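Local coordinates for genome polyprotein (Chicken sicinivirus JSY, PDB 6QWT) that acts as the RNA-dependent RNA polymerase (3Dpol) of a picornavirus, the part of the viral polyprotein that probably copies the RNA genome, at residues Y77-L89 against I249-P261. Sequence-based numbering, arbitrary orientation.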
ATOM      1  N   TYR A  77       6.724  18.404  -8.829  1.00 23.58           N
ATOM      2  CA  TYR A  77       6.063  17.800  -7.675  1.00 16.60           C
ATOM      3  C   TYR A  77       6.517  18.457  -6.374  1.00 19.29           C
ATOM      4  O   TYR A  77       5.689  18.877  -5.558  1.00 18.34           O
ATOM      5  CB  TYR A  77       6.329  16.296  -7.650  1.00 18.57           C
ATOM      6  CG  TYR A  77       5.837  15.621  -6.391  1.00 21.15           C
ATOM      7  CD1 TYR A  77       4.479  15.463  -6.154  1.00 17.66           C
ATOM      8  CD2 TYR A  77       6.731  15.152  -5.435  1.00 17.88           C
ATOM      9  CE1 TYR A  77       4.021  14.857  -5.005  1.00 16.25           C
ATOM     10  CE2 TYR A  77       6.281  14.542  -4.277  1.00 21.48           C
ATOM     11  CZ  TYR A  77       4.922  14.397  -4.071  1.00 21.18           C
ATOM     12  OH  TYR A  77       4.452  13.796  -2.925  1.00 21.02           O
ATOM     13  N   PHE A  78       7.830  18.572  -6.170  1.00 17.85           N
ATOM     14  CA  PHE A  78       8.326  19.182  -4.942  1.00 20.50           C
ATOM     15  C   PHE A  78       8.035  20.673  -4.873  1.00 21.76           C
ATOM     16  O   PHE A  78       7.971  21.226  -3.768  1.00 20.00           O
ATOM     17  CB  PHE A  78       9.823  18.933  -4.797  1.00 19.47           C
ATOM     18  CG  PHE A  78      10.150  17.571  -4.264  1.00 22.94           C
ATOM     19  CD1 PHE A  78      10.131  17.325  -2.901  1.00 22.71           C
ATOM     20  CD2 PHE A  78      10.454  16.532  -5.127  1.00 19.75           C
ATOM     21  CE1 PHE A  78      10.424  16.068  -2.409  1.00 25.47           C
ATOM     22  CE2 PHE A  78      10.746  15.275  -4.645  1.00 20.78           C
ATOM     23  CZ  PHE A  78      10.736  15.043  -3.284  1.00 20.95           C
ATOM     24  N   SER A  79       7.859  21.334  -6.018  1.00 19.08           N
ATOM     25  CA  SER A  79       7.443  22.733  -6.004  1.00 26.65           C
ATOM     26  C   SER A  79       6.054  22.874  -5.397  1.00 21.42           C
ATOM     27  O   SER A  79       5.814  23.745  -4.551  1.00 23.56           O
ATOM     28  CB  SER A  79       7.477  23.307  -7.421  1.00 23.32           C
ATOM     29  OG  SER A  79       6.959  24.623  -7.452  1.00 29.79           O
ATOM     30  N   ARG A  80       5.122  22.015  -5.815  1.00 18.50           N
ATOM     31  CA  ARG A  80       3.775  22.057  -5.263  1.00 21.27           C
ATOM     32  C   ARG A  80       3.756  21.614  -3.805  1.00 22.86           C
ATOM     33  O   ARG A  80       3.025  22.189  -2.989  1.00 24.14           O
ATOM     34  CB  ARG A  80       2.837  21.187  -6.095  1.00 21.02           C
ATOM     35  CG  ARG A  80       1.505  20.933  -5.416  1.00 26.89           C
ATOM     36  CD  ARG A  80       0.433  20.564  -6.413  1.00 31.62           C
ATOM     37  NE  ARG A  80       0.307  21.553  -7.479  1.00 31.36           N
ATOM     38  CZ  ARG A  80      -0.653  21.535  -8.398  1.00 30.59           C
ATOM     39  NH1 ARG A  80      -1.572  20.577  -8.375  1.00 25.44           N
ATOM     40  NH2 ARG A  80      -0.694  22.470  -9.337  1.00 33.87           N
ATOM     41  N   CYS A  81       4.543  20.592  -3.458  1.00 20.03           N
ATOM     42  CA  CYS A  81       4.600  20.131  -2.073  1.00 23.21           C
ATOM     43  C   CYS A  81       4.972  21.269  -1.128  1.00 24.85           C
ATOM     44  O   CYS A  81       4.335  21.457  -0.086  1.00 25.81           O
ATOM     45  CB  CYS A  81       5.599  18.980  -1.939  1.00 19.71           C
ATOM     46  SG  CYS A  81       5.016  17.379  -2.554  1.00 22.45           S
ATOM     47  N   ASN A  82       6.002  22.041  -1.486  1.00 20.94           N
ATOM     48  CA  ASN A  82       6.452  23.192  -0.700  1.00 22.65           C
ATOM     49  C   ASN A  82       6.746  22.788   0.747  1.00 24.62           C
ATOM     50  O   ASN A  82       6.301  23.430   1.700  1.00 27.67           O
ATOM     51  CB  ASN A  82       5.428  24.330  -0.765  1.00 22.64           C
ATOM     52  CG  ASN A  82       5.999  25.665  -0.304  1.00 26.41           C
ATOM     53  OD1 ASN A  82       7.174  25.963  -0.520  1.00 25.47           O
ATOM     54  ND2 ASN A  82       5.162  26.473   0.335  1.00 23.14           N
ATOM     55  N   PHE A  83       7.499  21.703   0.901  1.00 25.22           N
ATOM     56  CA  PHE A  83       7.879  21.233   2.225  1.00 27.34           C
ATOM     57  C   PHE A  83       8.762  22.268   2.914  1.00 26.21           C
ATOM     58  O   PHE A  83       9.704  22.782   2.296  1.00 25.08           O
ATOM     59  CB  PHE A  83       8.633  19.904   2.134  1.00 25.55           C
ATOM     60  CG  PHE A  83       7.757  18.711   1.890  1.00 24.94           C
ATOM     61  CD1 PHE A  83       7.939  17.922   0.764  1.00 24.80           C
ATOM     62  CD2 PHE A  83       6.765  18.362   2.794  1.00 25.79           C
ATOM     63  CE1 PHE A  83       7.139  16.815   0.534  1.00 20.61           C
ATOM     64  CE2 PHE A  83       5.965  17.255   2.570  1.00 24.37           C
ATOM     65  CZ  PHE A  83       6.152  16.482   1.439  1.00 20.41           C
ATOM     66  N   PRO A  84       8.504  22.597   4.176  1.00 28.44           N
ATOM     67  CA  PRO A  84       9.479  23.354   4.958  1.00 25.65           C
ATOM     68  C   PRO A  84      10.610  22.439   5.388  1.00 29.18           C
ATOM     69  O   PRO A  84      10.564  21.230   5.114  1.00 29.30           O
ATOM     70  CB  PRO A  84       8.655  23.836   6.162  1.00 27.38           C
ATOM     71  CG  PRO A  84       7.652  22.755   6.354  1.00 31.11           C
ATOM     72  CD  PRO A  84       7.308  22.256   4.966  1.00 27.95           C
ATOM     73  N   PRO A  85      11.649  22.964   6.034  1.00 30.93           N
ATOM     74  CA  PRO A  85      12.674  22.072   6.592  1.00 25.49           C
ATOM     75  C   PRO A  85      12.050  21.049   7.533  1.00 30.43           C
ATOM     76  O   PRO A  85      11.269  21.395   8.423  1.00 30.85           O
ATOM     77  CB  PRO A  85      13.618  23.029   7.329  1.00 30.11           C
ATOM     78  CG  PRO A  85      13.462  24.326   6.603  1.00 29.18           C
ATOM     79  CD  PRO A  85      12.027  24.386   6.154  1.00 26.16           C
ATOM     80  N   LEU A  86      12.372  19.780   7.304  1.00 28.18           N
ATOM     81  CA  LEU A  86      11.882  18.682   8.123  1.00 26.54           C
ATOM     82  C   LEU A  86      13.020  18.123   8.967  1.00 28.44           C
ATOM     83  O   LEU A  86      14.200  18.292   8.651  1.00 27.28           O
ATOM     84  CB  LEU A  86      11.272  17.573   7.257  1.00 25.85           C
ATOM     85  CG  LEU A  86      10.068  17.958   6.400  1.00 26.70           C
ATOM     86  CD1 LEU A  86       9.722  16.826   5.446  1.00 24.88           C
ATOM     87  CD2 LEU A  86       8.870  18.317   7.264  1.00 25.12           C
ATOM     88  N   HIS A  87      12.648  17.446  10.050  1.00 29.27           N
ATOM     89  CA  HIS A  87      13.609  16.942  11.017  1.00 28.36           C
ATOM     90  C   HIS A  87      13.419  15.445  11.212  1.00 29.41           C
ATOM     91  O   HIS A  87      12.444  14.848  10.746  1.00 22.99           O
ATOM     92  CB  HIS A  87      13.483  17.677  12.358  1.00 23.15           C
ATOM     93  CG  HIS A  87      13.893  19.115  12.291  1.00 32.93           C
ATOM     94  ND1 HIS A  87      15.122  19.560  12.729  1.00 34.96           N
ATOM     95  CD2 HIS A  87      13.242  20.207  11.819  1.00 31.95           C
ATOM     96  CE1 HIS A  87      15.208  20.865  12.537  1.00 33.30           C
ATOM     97  NE2 HIS A  87      14.082  21.280  11.986  1.00 33.86           N
ATOM     98  N   THR A  88      14.375  14.840  11.906  1.00 26.77           N
ATOM     99  CA  THR A  88      14.328  13.424  12.222  1.00 30.20           C
ATOM    100  C   THR A  88      13.633  13.210  13.563  1.00 28.73           C
ATOM    101  O   THR A  88      13.587  14.097  14.422  1.00 26.69           O
ATOM    102  CB  THR A  88      15.737  12.821  12.249  1.00 29.48           C
ATOM    103  OG1 THR A  88      16.465  13.320  13.377  1.00 31.43           O
ATOM    104  CG2 THR A  88      16.488  13.172  10.972  1.00 27.77           C
ATOM    105  N   LEU A  89      13.067  12.020  13.726  1.00 27.69           N
ATOM    106  CA  LEU A  89      12.481  11.617  14.992  1.00 28.76           C
ATOM    107  C   LEU A  89      13.542  10.974  15.873  1.00 28.66           C
ATOM    108  O   LEU A  89      14.468  10.319  15.385  1.00 25.22           O
ATOM    109  CB  LEU A  89      11.329  10.631  14.779  1.00 25.47           C
ATOM    110  CG  LEU A  89      10.080  11.120  14.045  1.00 27.66           C
ATOM    111  CD1 LEU A  89       8.976  10.079  14.153  1.00 24.38           C
ATOM    112  CD2 LEU A  89       9.616  12.461  14.594  1.00 30.65           C
ATOM    113  N   ILE A 249      14.416  11.310  -5.930  1.00 18.20           N
ATOM    114  CA  ILE A 249      13.649  11.653  -4.737  1.00 19.15           C
ATOM    115  C   ILE A 249      14.565  11.738  -3.525  1.00 21.56           C
ATOM    116  O   ILE A 249      14.415  12.621  -2.673  1.00 21.01           O
ATOM    117  CB  ILE A 249      12.514  10.634  -4.524  1.00 20.33           C
ATOM    118  CG1 ILE A 249      11.431  10.819  -5.587  1.00 19.47           C
ATOM    119  CG2 ILE A 249      11.925  10.763  -3.124  1.00 22.97           C
ATOM    120  CD1 ILE A 249      10.396   9.722  -5.589  1.00 19.89           C
ATOM    121  N   GLY A 250      15.540  10.829  -3.438  1.00 19.72           N
ATOM    122  CA  GLY A 250      16.462  10.854  -2.315  1.00 21.69           C
ATOM    123  C   GLY A 250      17.293  12.121  -2.267  1.00 20.67           C
ATOM    124  O   GLY A 250      17.567  12.654  -1.189  1.00 19.14           O
ATOM    125  N   GLU A 251      17.699  12.626  -3.435  1.00 21.03           N
ATOM    126  CA  GLU A 251      18.496  13.849  -3.471  1.00 26.89           C
ATOM    127  C   GLU A 251      17.677  15.074  -3.073  1.00 22.44           C
ATOM    128  O   GLU A 251      18.214  15.997  -2.451  1.00 25.96           O
ATOM    129  CB  GLU A 251      19.110  14.027  -4.860  1.00 26.22           C
ATOM    130  CG  GLU A 251      20.293  13.099  -5.118  1.00 30.94           C
ATOM    131  CD  GLU A 251      20.548  12.857  -6.594  1.00 41.83           C
ATOM    132  OE1 GLU A 251      20.017  13.629  -7.423  1.00 41.27           O
ATOM    133  OE2 GLU A 251      21.277  11.893  -6.921  1.00 44.56           O
ATOM    134  N   GLU A 252      16.385  15.101  -3.413  1.00 20.68           N
ATOM    135  CA  GLU A 252      15.526  16.191  -2.959  1.00 24.70           C
ATOM    136  C   GLU A 252      15.305  16.117  -1.454  1.00 25.45           C
ATOM    137  O   GLU A 252      15.431  17.122  -0.746  1.00 26.07           O
ATOM    138  CB  GLU A 252      14.185  16.155  -3.694  1.00 24.44           C
ATOM    139  CG  GLU A 252      14.273  16.334  -5.199  1.00 29.57           C
ATOM    140  CD  GLU A 252      14.728  17.725  -5.610  1.00 38.69           C
ATOM    141  OE1 GLU A 252      15.352  17.850  -6.687  1.00 36.66           O
ATOM    142  OE2 GLU A 252      14.466  18.689  -4.859  1.00 38.81           O
ATOM    143  N   LEU A 253      14.966  14.928  -0.950  1.00 20.56           N
ATOM    144  CA  LEU A 253      14.732  14.770   0.480  1.00 23.39           C
ATOM    145  C   LEU A 253      16.001  15.013   1.287  1.00 25.51           C
ATOM    146  O   LEU A 253      15.926  15.431   2.447  1.00 26.32           O
ATOM    147  CB  LEU A 253      14.178  13.375   0.764  1.00 23.21           C
ATOM    148  CG  LEU A 253      12.797  13.072   0.184  1.00 23.12           C
ATOM    149  CD1 LEU A 253      12.398  11.638   0.496  1.00 20.99           C
ATOM    150  CD2 LEU A 253      11.768  14.049   0.728  1.00 21.42           C
ATOM    151  N   ALA A 254      17.169  14.758   0.692  1.00 23.29           N
ATOM    152  CA  ALA A 254      18.428  15.033   1.381  1.00 29.01           C
ATOM    153  C   ALA A 254      18.554  16.509   1.732  1.00 27.41           C
ATOM    154  O   ALA A 254      19.096  16.859   2.788  1.00 29.10           O
ATOM    155  CB  ALA A 254      19.611  14.592   0.519  1.00 25.86           C
ATOM    156  N   LYS A 255      18.058  17.389   0.860  1.00 25.14           N
ATOM    157  CA  LYS A 255      18.124  18.823   1.108  1.00 29.65           C
ATOM    158  C   LYS A 255      17.052  19.298   2.078  1.00 30.35           C
ATOM    159  O   LYS A 255      17.225  20.346   2.711  1.00 28.69           O
ATOM    160  CB  LYS A 255      18.013  19.587  -0.215  1.00 23.88           C
ATOM    161  CG  LYS A 255      19.178  19.318  -1.166  1.00 30.03           C
ATOM    162  CD  LYS A 255      19.079  20.138  -2.442  1.00 27.25           C
ATOM    163  CE  LYS A 255      18.113  19.497  -3.420  1.00 37.73           C
ATOM    164  NZ  LYS A 255      17.868  20.348  -4.618  1.00 42.41           N
ATOM    165  N   ILE A 256      15.966  18.542   2.221  1.00 28.56           N
ATOM    166  CA  ILE A 256      14.849  18.937   3.073  1.00 27.33           C
ATOM    167  C   ILE A 256      15.030  18.452   4.507  1.00 27.64           C
ATOM    168  O   ILE A 256      14.765  19.193   5.458  1.00 24.39           O
ATOM    169  CB  ILE A 256      13.535  18.409   2.462  1.00 27.34           C
ATOM    170  CG1 ILE A 256      13.226  19.129   1.148  1.00 28.94           C
ATOM    171  CG2 ILE A 256      12.381  18.548   3.442  1.00 24.63           C
ATOM    172  CD1 ILE A 256      12.107  18.487   0.359  1.00 27.59           C
ATOM    173  N   ILE A 257      15.481  17.214   4.692  1.00 27.05           N
ATOM    174  CA  ILE A 257      15.539  16.603   6.017  1.00 26.50           C
ATOM    175  C   ILE A 257      16.816  17.046   6.719  1.00 26.55           C
ATOM    176  O   ILE A 257      17.923  16.841   6.209  1.00 26.63           O
ATOM    177  CB  ILE A 257      15.460  15.072   5.923  1.00 24.03           C
ATOM    178  CG1 ILE A 257      14.072  14.644   5.438  1.00 19.57           C
ATOM    179  CG2 ILE A 257      15.780  14.432   7.269  1.00 22.24           C
ATOM    180  CD1 ILE A 257      14.004  13.211   4.969  1.00 23.85           C
ATOM    181  N   GLN A 258      16.662  17.647   7.899  1.00 25.11           N
ATOM    182  CA  GLN A 258      17.790  18.120   8.693  1.00 28.45           C
ATOM    183  C   GLN A 258      18.240  17.011   9.637  1.00 26.28           C
ATOM    184  O   GLN A 258      17.448  16.526  10.455  1.00 29.22           O
ATOM    185  CB  GLN A 258      17.408  19.374   9.478  1.00 30.13           C
ATOM    186  CG  GLN A 258      16.710  20.438   8.646  1.00 29.76           C
ATOM    187  CD  GLN A 258      17.601  20.990   7.550  1.00 32.67           C
ATOM    188  OE1 GLN A 258      18.724  21.421   7.810  1.00 34.59           O
ATOM    189  NE2 GLN A 258      17.106  20.977   6.317  1.00 28.49           N
ATOM    190  N   LEU A 259      19.506  16.619   9.531  1.00 33.15           N
ATOM    191  CA  LEU A 259      20.008  15.470  10.276  1.00 33.76           C
ATOM    192  C   LEU A 259      20.655  15.912  11.587  1.00 37.38           C
ATOM    193  O   LEU A 259      21.289  16.969  11.641  1.00 40.95           O
ATOM    194  CB  LEU A 259      21.020  14.692   9.443  1.00 31.90           C
ATOM    195  CG  LEU A 259      20.461  14.006   8.195  1.00 33.21           C
ATOM    196  CD1 LEU A 259      21.558  13.280   7.434  1.00 32.84           C
ATOM    197  CD2 LEU A 259      19.339  13.045   8.562  1.00 32.25           C
ATOM    198  N   PRO A 260      20.503  15.121  12.646  1.00 42.44           N
ATOM    199  CA  PRO A 260      21.149  15.444  13.923  1.00 43.25           C
ATOM    200  C   PRO A 260      22.621  15.073  13.886  1.00 39.29           C
ATOM    201  O   PRO A 260      23.063  14.368  12.966  1.00 42.00           O
ATOM    202  CB  PRO A 260      20.371  14.583  14.929  1.00 39.91           C
ATOM    203  CG  PRO A 260      19.960  13.397  14.138  1.00 39.76           C
ATOM    204  CD  PRO A 260      19.711  13.881  12.727  1.00 37.86           C
ATOM    205  N   PRO A 261      23.417  15.524  14.863  1.00 38.83           N
ATOM    206  CA  PRO A 261      24.873  15.300  14.777  1.00 38.18           C
ATOM    207  C   PRO A 261      25.290  13.837  14.786  1.00 42.27           C
ATOM    208  O   PRO A 261      26.344  13.506  14.231  1.00 42.57           O
ATOM    209  CB  PRO A 261      25.413  16.039  16.010  1.00 39.73           C
ATOM    210  CG  PRO A 261      24.352  17.018  16.377  1.00 43.14           C
ATOM    211  CD  PRO A 261      23.058  16.356  16.026  1.00 45.51           C
TER
HETATM  212  O   HOH W   1      16.712  15.841  13.400  1.00 35.26           O
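Phe78 lays one face of its ring on the aliphatic part of Glu252, a CH-pi contact in which CB of Glu252 stands 3.8 Å from the centroid of the Phe78 ring. The ring edge meets CD2 of Leu253 and CG2 of Ile249, while CD1 of Ile256 approaches obliquely. Phe78 has CG anti to its carbonyl carbon (chi1 -80°), which sends the ring across to helix 249-256. Ile256 fills the angle where the helix ends: its CD1 end reaches Phe78 and CB of Phe83, and its CG2 branch lies 3.7 Å from CD1 of Leu86, the two side chains running side by side.

Beyond both helix ends the chains pair briefly as parallel strands, Leu86 beside Ile257, a weakly bonded pairing within the viral RNA-dependent RNA polymerase fold. Leu86 N donates to Ile256 O at 3.1 Å. Gln258 N donates to Leu86 O at 2.7 Å. This is the rule of parallel pairing, in which one residue bonds through its N and O to the two residues flanking its partner, here Ile257. Ile256 O is gripped twice, because the Gln258 side chain, bent at chi2, brings its NE2 back to within 3.1 Å of Ile256 O, from the face of the carbonyl plane opposite Leu86 N. CB of Gln258, placed by the backbone, lies over one face of the His87 ring, a CH-pi contact. Further on, Thr88 turns CG2 toward CD2 of Leu259 and OG1 toward the Pro260 ring, and a water accepts from Thr88 N while donating to Gln258 O.

In the second shell, Tyr77 backs the other face of the Phe78 ring and Lys75 forms a salt bridge with OE1 of Glu252. Leu193 of helix 191-198 packs against Phe83, Leu86 and Leu253, and Tyr204 stacks on Phe83.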